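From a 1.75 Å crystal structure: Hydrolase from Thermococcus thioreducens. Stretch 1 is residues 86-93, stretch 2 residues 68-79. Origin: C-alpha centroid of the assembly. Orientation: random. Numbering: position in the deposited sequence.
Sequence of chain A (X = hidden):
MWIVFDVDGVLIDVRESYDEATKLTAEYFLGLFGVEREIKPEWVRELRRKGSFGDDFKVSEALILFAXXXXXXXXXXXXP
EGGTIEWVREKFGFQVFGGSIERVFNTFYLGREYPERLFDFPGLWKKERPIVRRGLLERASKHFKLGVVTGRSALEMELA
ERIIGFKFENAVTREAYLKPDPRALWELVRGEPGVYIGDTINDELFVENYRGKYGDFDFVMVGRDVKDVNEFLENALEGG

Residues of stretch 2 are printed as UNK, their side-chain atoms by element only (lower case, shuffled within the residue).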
ATOM      1  N   GLU A  86      15.536   9.879  -8.817  1.00 26.34           N
ATOM      2  CA  GLU A  86      16.555  10.430  -9.688  1.00 28.63           C
ATOM      3  C   GLU A  86      16.491  11.939  -9.853  1.00 26.82           C
ATOM      4  O   GLU A  86      17.512  12.576  -9.957  1.00 25.94           O
ATOM      5  CB  GLU A  86      16.487   9.733 -11.068  1.00 37.73           C
ATOM      6  CG  GLU A  86      17.345  10.379 -12.155  1.00 46.07           C
ATOM      7  CD  GLU A  86      17.014   9.779 -13.512  1.00 59.80           C
ATOM      8  OE1 GLU A  86      17.265   8.553 -13.686  1.00 68.59           O
ATOM      9  OE2 GLU A  86      16.464  10.526 -14.365  1.00 66.71           O
ATOM     10  N   TRP A  87      15.312  12.499  -9.978  1.00 26.67           N
ATOM     11  CA  TRP A  87      15.186  13.950 -10.103  1.00 27.76           C
ATOM     12  C   TRP A  87      15.823  14.691  -8.894  1.00 24.90           C
ATOM     13  O   TRP A  87      16.508  15.678  -9.064  1.00 27.08           O
ATOM     14  CB  TRP A  87      13.723  14.340 -10.264  1.00 27.90           C
ATOM     15  CG  TRP A  87      13.403  15.781 -10.553  1.00 27.88           C
ATOM     16  CD1 TRP A  87      13.225  16.330 -11.784  1.00 30.27           C
ATOM     17  CD2 TRP A  87      13.156  16.830  -9.613  1.00 28.01           C
ATOM     18  NE1 TRP A  87      12.910  17.644 -11.680  1.00 29.63           N
ATOM     19  CE2 TRP A  87      12.839  17.988 -10.365  1.00 29.25           C
ATOM     20  CE3 TRP A  87      13.181  16.910  -8.211  1.00 29.38           C
ATOM     21  CZ2 TRP A  87      12.562  19.257  -9.768  1.00 31.90           C
ATOM     22  CZ3 TRP A  87      12.890  18.179  -7.598  1.00 31.40           C
ATOM     23  CH2 TRP A  87      12.536  19.307  -8.382  1.00 33.25           C
ATOM     24  N   VAL A  88      15.571  14.166  -7.708  1.00 24.23           N
ATOM     25  CA  VAL A  88      16.037  14.708  -6.460  1.00 23.73           C
ATOM     26  C   VAL A  88      17.537  14.571  -6.327  1.00 24.25           C
ATOM     27  O   VAL A  88      18.229  15.522  -6.001  1.00 23.02           O
ATOM     28  CB  VAL A  88      15.320  14.029  -5.252  1.00 23.38           C
ATOM     29  CG1 VAL A  88      15.692  14.750  -3.958  1.00 26.03           C
ATOM     30  CG2 VAL A  88      13.789  14.122  -5.377  1.00 24.39           C
ATOM     31  N   ARG A  89      18.050  13.370  -6.639  1.00 22.22           N
ATOM     32  CA  ARG A  89      19.441  13.096  -6.582  1.00 23.29           C
ATOM     33  C   ARG A  89      20.246  13.902  -7.553  1.00 24.84           C
ATOM     34  O   ARG A  89      21.332  14.407  -7.198  1.00 24.79           O
ATOM     35  CB  ARG A  89      19.717  11.595  -6.781  1.00 21.93           C
ATOM     36  CG  ARG A  89      19.199  10.774  -5.644  1.00 22.44           C
ATOM     37  CD  ARG A  89      19.251   9.277  -6.003  1.00 23.23           C
ATOM     38  NE  ARG A  89      18.769   8.423  -4.916  1.00 22.86           N
ATOM     39  CZ  ARG A  89      18.687   7.090  -4.990  1.00 26.79           C
ATOM     40  NH1 ARG A  89      19.062   6.500  -6.135  1.00 25.24           N
ATOM     41  NH2 ARG A  89      18.203   6.359  -3.964  1.00 26.73           N
ATOM     42  N   GLU A  90      19.694  14.087  -8.741  1.00 25.12           N
ATOM     43  CA  GLU A  90      20.382  14.899  -9.742  1.00 27.20           C
ATOM     44  C   GLU A  90      20.376  16.349  -9.314  1.00 28.63           C
ATOM     45  O   GLU A  90      21.351  17.056  -9.512  1.00 29.58           O
ATOM     46  CB  GLU A  90      19.753  14.749 -11.105  1.00 30.96           C
ATOM     47  CG  GLU A  90      20.203  13.507 -11.854  1.00 37.18           C
ATOM     48  CD  GLU A  90      19.453  13.303 -13.167  1.00 46.46           C
ATOM     49  OE1 GLU A  90      18.723  14.219 -13.598  1.00 55.17           O
ATOM     50  OE2 GLU A  90      19.585  12.220 -13.771  1.00 52.39           O
ATOM     51  N   LYS A  91      19.267  16.813  -8.772  1.00 25.97           N
ATOM     52  CA  LYS A  91      19.189  18.210  -8.352  1.00 26.22           C
ATOM     53  C   LYS A  91      20.193  18.570  -7.226  1.00 28.19           C
ATOM     54  O   LYS A  91      20.870  19.578  -7.325  1.00 28.81           O
ATOM     55  CB  LYS A  91      17.795  18.483  -7.880  1.00 26.57           C
ATOM     56  CG  LYS A  91      17.560  19.906  -7.497  1.00 31.98           C
ATOM     57  CD  LYS A  91      16.071  20.113  -7.296  1.00 37.04           C
ATOM     58  CE  LYS A  91      15.792  21.524  -6.833  1.00 43.70           C
ATOM     59  NZ  LYS A  91      16.116  22.524  -7.896  1.00 50.02           N
ATOM     60  N   PHE A  92      20.248  17.794  -6.134  1.00 26.30           N
ATOM     61  CA  PHE A  92      21.090  18.145  -4.941  1.00 25.11           C
ATOM     62  C   PHE A  92      22.464  17.534  -4.926  1.00 24.14           C
ATOM     63  O   PHE A  92      23.306  17.973  -4.200  1.00 21.77           O
ATOM     64  CB  PHE A  92      20.334  17.819  -3.654  1.00 24.15           C
ATOM     65  CG  PHE A  92      19.110  18.639  -3.498  1.00 24.11           C
ATOM     66  CD1 PHE A  92      19.217  19.958  -3.082  1.00 26.45           C
ATOM     67  CD2 PHE A  92      17.850  18.147  -3.876  1.00 26.56           C
ATOM     68  CE1 PHE A  92      18.098  20.745  -2.939  1.00 28.35           C
ATOM     69  CE2 PHE A  92      16.714  18.932  -3.764  1.00 27.59           C
ATOM     70  CZ  PHE A  92      16.828  20.226  -3.293  1.00 30.01           C
ATOM     71  N   GLY A  93      22.717  16.523  -5.755  1.00 21.37           N
ATOM     72  CA  GLY A  93      24.016  15.932  -5.802  1.00 22.37           C
ATOM     73  C   GLY A  93      24.330  14.856  -4.782  1.00 23.92           C
ATOM     74  O   GLY A  93      25.495  14.422  -4.663  1.00 23.81           O
ATOM     75  N   UNK A  68      15.796  19.489   4.026  1.00 26.26           N
ATOM     76  CA  UNK A  68      17.139  20.044   4.277  1.00 27.91           C
ATOM     77  C   UNK A  68      17.363  21.341   3.585  1.00 28.74           C
ATOM     78  O   UNK A  68      18.143  22.173   4.078  1.00 28.20           O
ATOM     79  c   UNK A  68      18.646  17.982   4.869  1.00 34.95           C
ATOM     80  c   UNK A  68      19.713  17.054   4.271  1.00 36.52           C
ATOM     81  c   UNK A  68      18.267  19.078   3.854  1.00 31.27           C
ATOM     82  c   UNK A  68      19.176  18.663   6.129  1.00 38.44           C
ATOM     83  N   UNK A  69      16.750  21.480   2.409  1.00 27.68           N
ATOM     84  CA  UNK A  69      16.914  22.667   1.580  1.00 27.93           C
ATOM     85  C   UNK A  69      16.058  23.823   2.119  1.00 26.80           C
ATOM     86  O   UNK A  69      16.198  24.937   1.652  1.00 30.81           O
ATOM     87  c   UNK A  69      16.498  22.411   0.144  1.00 25.57           C
ATOM     88  o   UNK A  69      15.088  22.491   0.007  1.00 27.36           O
ATOM     89  N   UNK A  70      15.142  23.560   3.027  1.00 30.26           N
ATOM     90  CA  UNK A  70      14.283  24.638   3.539  1.00 31.90           C
ATOM     91  C   UNK A  70      13.164  25.096   2.591  1.00 34.36           C
ATOM     92  O   UNK A  70      12.446  26.066   2.933  1.00 31.49           O
ATOM     93  N   UNK A  71      12.990  24.420   1.442  1.00 30.65           N
ATOM     94  CA  UNK A  71      11.970  24.791   0.422  1.00 32.78           C
ATOM     95  C   UNK A  71      11.061  23.593   0.053  1.00 28.81           C
ATOM     96  O   UNK A  71      10.675  23.425  -1.119  1.00 31.90           O
ATOM     97  c   UNK A  71      14.072  27.118  -1.877  1.00 38.05           C
ATOM     98  n   UNK A  71      14.833  26.239  -2.749  1.00 39.07           N
ATOM     99  c   UNK A  71      14.393  25.628  -3.855  1.00 43.98           C
ATOM    100  c   UNK A  71      12.653  25.302  -0.845  1.00 35.63           C
ATOM    101  n   UNK A  71      15.243  24.827  -4.517  1.00 41.60           N
ATOM    102  c   UNK A  71      13.684  26.383  -0.612  1.00 37.84           C
ATOM    103  n   UNK A  71      13.156  25.818  -4.338  1.00 40.66           N
ATOM    104  N   UNK A  72      10.743  22.758   1.041  1.00 29.59           N
ATOM    105  CA  UNK A  72      10.015  21.525   0.761  1.00 30.48           C
ATOM    106  C   UNK A  72       8.676  21.804   0.085  1.00 32.91           C
ATOM    107  O   UNK A  72       8.326  21.206  -0.957  1.00 29.13           O
ATOM    108  c   UNK A  72       9.804  20.723   2.005  1.00 27.61           C
ATOM    109  N   UNK A  73       7.952  22.762   0.635  1.00 30.35           N
ATOM    110  CA  UNK A  73       6.677  23.117   0.023  1.00 33.30           C
ATOM    111  C   UNK A  73       6.762  23.445  -1.448  1.00 30.97           C
ATOM    112  O   UNK A  73       5.996  22.872  -2.243  1.00 33.57           O
ATOM    113  o   UNK A  73       3.314  25.778   1.733  1.00 59.38           O
ATOM    114  c   UNK A  73       3.653  24.628   1.362  1.00 55.32           C
ATOM    115  o   UNK A  73       3.327  23.540   1.915  1.00 50.51           O
ATOM    116  c   UNK A  73       4.632  24.551   0.238  1.00 45.45           C
ATOM    117  c   UNK A  73       5.997  24.243   0.795  1.00 36.23           C
ATOM    118  N   UNK A  74       7.670  24.357  -1.802  1.00 31.29           N
ATOM    119  CA  UNK A  74       7.944  24.715  -3.178  1.00 32.71           C
ATOM    120  C   UNK A  74       8.412  23.491  -3.983  1.00 30.34           C
ATOM    121  O   UNK A  74       8.020  23.363  -5.126  1.00 28.59           O
ATOM    122  c   UNK A  74      10.072  28.021  -3.077  1.00 56.50           C
ATOM    123  c   UNK A  74       8.792  27.183  -2.905  1.00 46.25           C
ATOM    124  c   UNK A  74       9.071  25.736  -3.280  1.00 39.20           C
ATOM    125  o   UNK A  74      10.911  27.703  -3.973  1.00 60.31           O
ATOM    126  o   UNK A  74      10.282  28.988  -2.325  1.00 64.27           O
ATOM    127  N   UNK A  75       9.258  22.632  -3.387  1.00 27.11           N
ATOM    128  CA  UNK A  75       9.841  21.505  -4.125  1.00 27.69           C
ATOM    129  C   UNK A  75       8.810  20.410  -4.409  1.00 27.99           C
ATOM    130  O   UNK A  75       8.845  19.791  -5.468  1.00 27.19           O
ATOM    131  c   UNK A  75      13.339  21.464  -2.476  1.00 26.56           C
ATOM    132  c   UNK A  75      11.072  20.941  -3.414  1.00 25.85           C
ATOM    133  c   UNK A  75      12.298  21.818  -3.508  1.00 28.81           C
ATOM    134  c   UNK A  75      12.883  21.786  -4.915  1.00 30.92           C
ATOM    135  N   UNK A  76       7.884  20.202  -3.480  1.00 30.88           N
ATOM    136  CA  UNK A  76       6.770  19.298  -3.715  1.00 34.30           C
ATOM    137  C   UNK A  76       5.972  19.796  -4.932  1.00 35.33           C
ATOM    138  O   UNK A  76       5.573  19.000  -5.757  1.00 32.43           O
ATOM    139  c   UNK A  76       6.667  18.410  -1.374  1.00 32.48           C
ATOM    140  c   UNK A  76       4.552  18.332  -2.814  1.00 35.16           C
ATOM    141  c   UNK A  76       5.878  19.109  -2.481  1.00 34.25           C
ATOM    142  N   UNK A  77       5.790  21.106  -5.047  1.00 36.81           N
ATOM    143  CA  UNK A  77       5.022  21.687  -6.152  1.00 37.78           C
ATOM    144  C   UNK A  77       5.808  21.594  -7.442  1.00 37.04           C
ATOM    145  O   UNK A  77       5.234  21.359  -8.521  1.00 36.51           O
ATOM    146  o   UNK A  77       1.786  22.652  -6.800  1.00 48.53           O
ATOM    147  c   UNK A  77       2.637  23.316  -7.483  1.00 47.86           C
ATOM    148  o   UNK A  77       2.560  23.472  -8.744  1.00 44.48           O
ATOM    149  c   UNK A  77       3.861  23.985  -6.818  1.00 45.30           C
ATOM    150  c   UNK A  77       4.628  23.146  -5.800  1.00 42.05           C
ATOM    151  N   UNK A  78       7.115  21.782  -7.363  1.00 31.35           N
ATOM    152  CA  UNK A  78       7.940  21.802  -8.559  1.00 30.35           C
ATOM    153  C   UNK A  78       8.104  20.358  -9.070  1.00 30.94           C
ATOM    154  O   UNK A  78       8.284  20.152 -10.248  1.00 32.11           O
ATOM    155  c   UNK A  78       9.324  22.398  -8.256  1.00 31.22           C
ATOM    156  o   UNK A  78      11.963  23.358  -8.053  1.00 38.17           O
ATOM    157  c   UNK A  78      10.351  22.180  -9.369  1.00 35.83           C
ATOM    158  c   UNK A  78      11.700  22.887  -9.179  1.00 37.95           C
ATOM    159  o   UNK A  78      12.492  22.960 -10.176  1.00 35.44           O
ATOM    160  N   UNK A  79       8.079  19.363  -8.179  1.00 29.97           N
ATOM    161  CA  UNK A  79       8.481  17.974  -8.556  1.00 29.84           C
ATOM    162  C   UNK A  79       7.567  17.451  -9.690  1.00 29.10           C
ATOM    163  O   UNK A  79       6.388  17.595  -9.604  1.00 30.80           O
ATOM    164  c   UNK A  79      10.167  15.261  -7.441  1.00 29.53           C
ATOM    165  c   UNK A  79      10.545  13.957  -7.685  1.00 27.13           C
ATOM    166  c   UNK A  79       8.284  13.363  -8.089  1.00 27.81           C
ATOM    167  c   UNK A  79       7.896  14.667  -7.872  1.00 27.34           C
ATOM    168  c   UNK A  79       8.843  15.638  -7.554  1.00 30.02           C
ATOM    169  c   UNK A  79       9.608  13.023  -7.992  1.00 28.24           C
ATOM    170  c   UNK A  79       8.430  17.063  -7.308  1.00 30.80           C
TER
HETATM  171  O   HOH W   1      14.279  24.385  -7.332  1.00 36.05           O
HETATM  172  O   HOH W   2      15.154  21.966 -10.149  1.00 48.91           O

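Position 68 carries four side-chain carbons, forked at the second, with no heteroatom. Its CA-to-CB bond points toward stretch 1, yet the closest approach is 7.0 Å, from its CB to CE1 of Phe92. The fork at the second carbon, rather than the first, makes it Leu68, partly exposed and without contact across.

Position 69 has one carbon and one oxygen. Its CB lies 3.9 Å from CE1 of Phe92, close enough for contact while leaving room for the ring. This is Ser69, and its compact side chain also serves the turn.

Position 70 has no side-chain atoms, and its phi is +76°, an angle that favours glycine. Gly70 ends the preceding helix in a Schellman motif, where positive phi takes the chain out of the helix while two bonds reach back into its last turn.

Position 71 shows three carbons, a nitrogen, and then a carbon bearing two more nitrogens: a guanidinium, its edge facing Lys91. This is Arg71, with NH2 4.1 Å from CE of Lys91. It occupies the N-cap position of the next helix. Its backbone N donates to Ser69 OG at 3.2 Å, fastening the turn.

Position 72 has a single carbon and is buried. Ala72, small enough for a confined site, makes no contact with stretch 1.

Position 73 has three carbons, the third carrying two oxygens. Glu73 is exposed, out of reach of stretch 1, and its OE1 is hydrogen-bonded elsewhere in the structure.

Position 74 repeats that carboxylate pattern. Glu74 likewise makes no contact across, but its OE1 accepts from Arg71 NH1 at 3.0 Å in a salt bridge, which neutralises charge near the start of the helix.

Position 75 has four carbons forked at the second; buried, its CB directed toward stretch 1, it touches Lys91, Trp87 and Phe92. Leu75 suits this apolar site: CD2 is 3.5 Å from CE of Lys91 and 4.3 Å from CH2 of Trp87, at the edge of the indole, while CD1 is 3.8 Å from CZ of Phe92, again near the plane of the ring.

Position 76 has three carbons, the first carrying the other two. Val76 points away from stretch 1, its apolar side chain suiting a buried place.

Position 77 is another three-carbon carboxylate, out of reach. Glu77 is exposed, as suits its charge.

Position 78 has the same atoms but points toward stretch 1, touching Trp87 and nearing Lys91. Glu78 uses its aliphatic part against the indole, CG lying 3.7 Å from CZ2 of Trp87, while its OE1 comes within 4.2 Å of NZ of Lys91, too far for a salt bridge.

Position 79 has one carbon followed by a six-carbon ring, which turns an edge to the face of Trp87, planes at 79°, and also meets Val88. Phe79, buried, suits this apolar packing: CD1 lies 3.5 Å from CE3 of Trp87, and CE1 4.0 Å from CG2 of Val88.

The contact is thus mainly apolar, with no direct hydrogen bond across it. Trp87 and Phe92 both meet Leu75, and Trp87 also packs on Phe79. Two waters link Lys91 NZ to Glu78, and one of them also binds Arg71, spanning gaps the charged groups leave open.

Stretch 2 (68-79) LSGRAEELVEEF
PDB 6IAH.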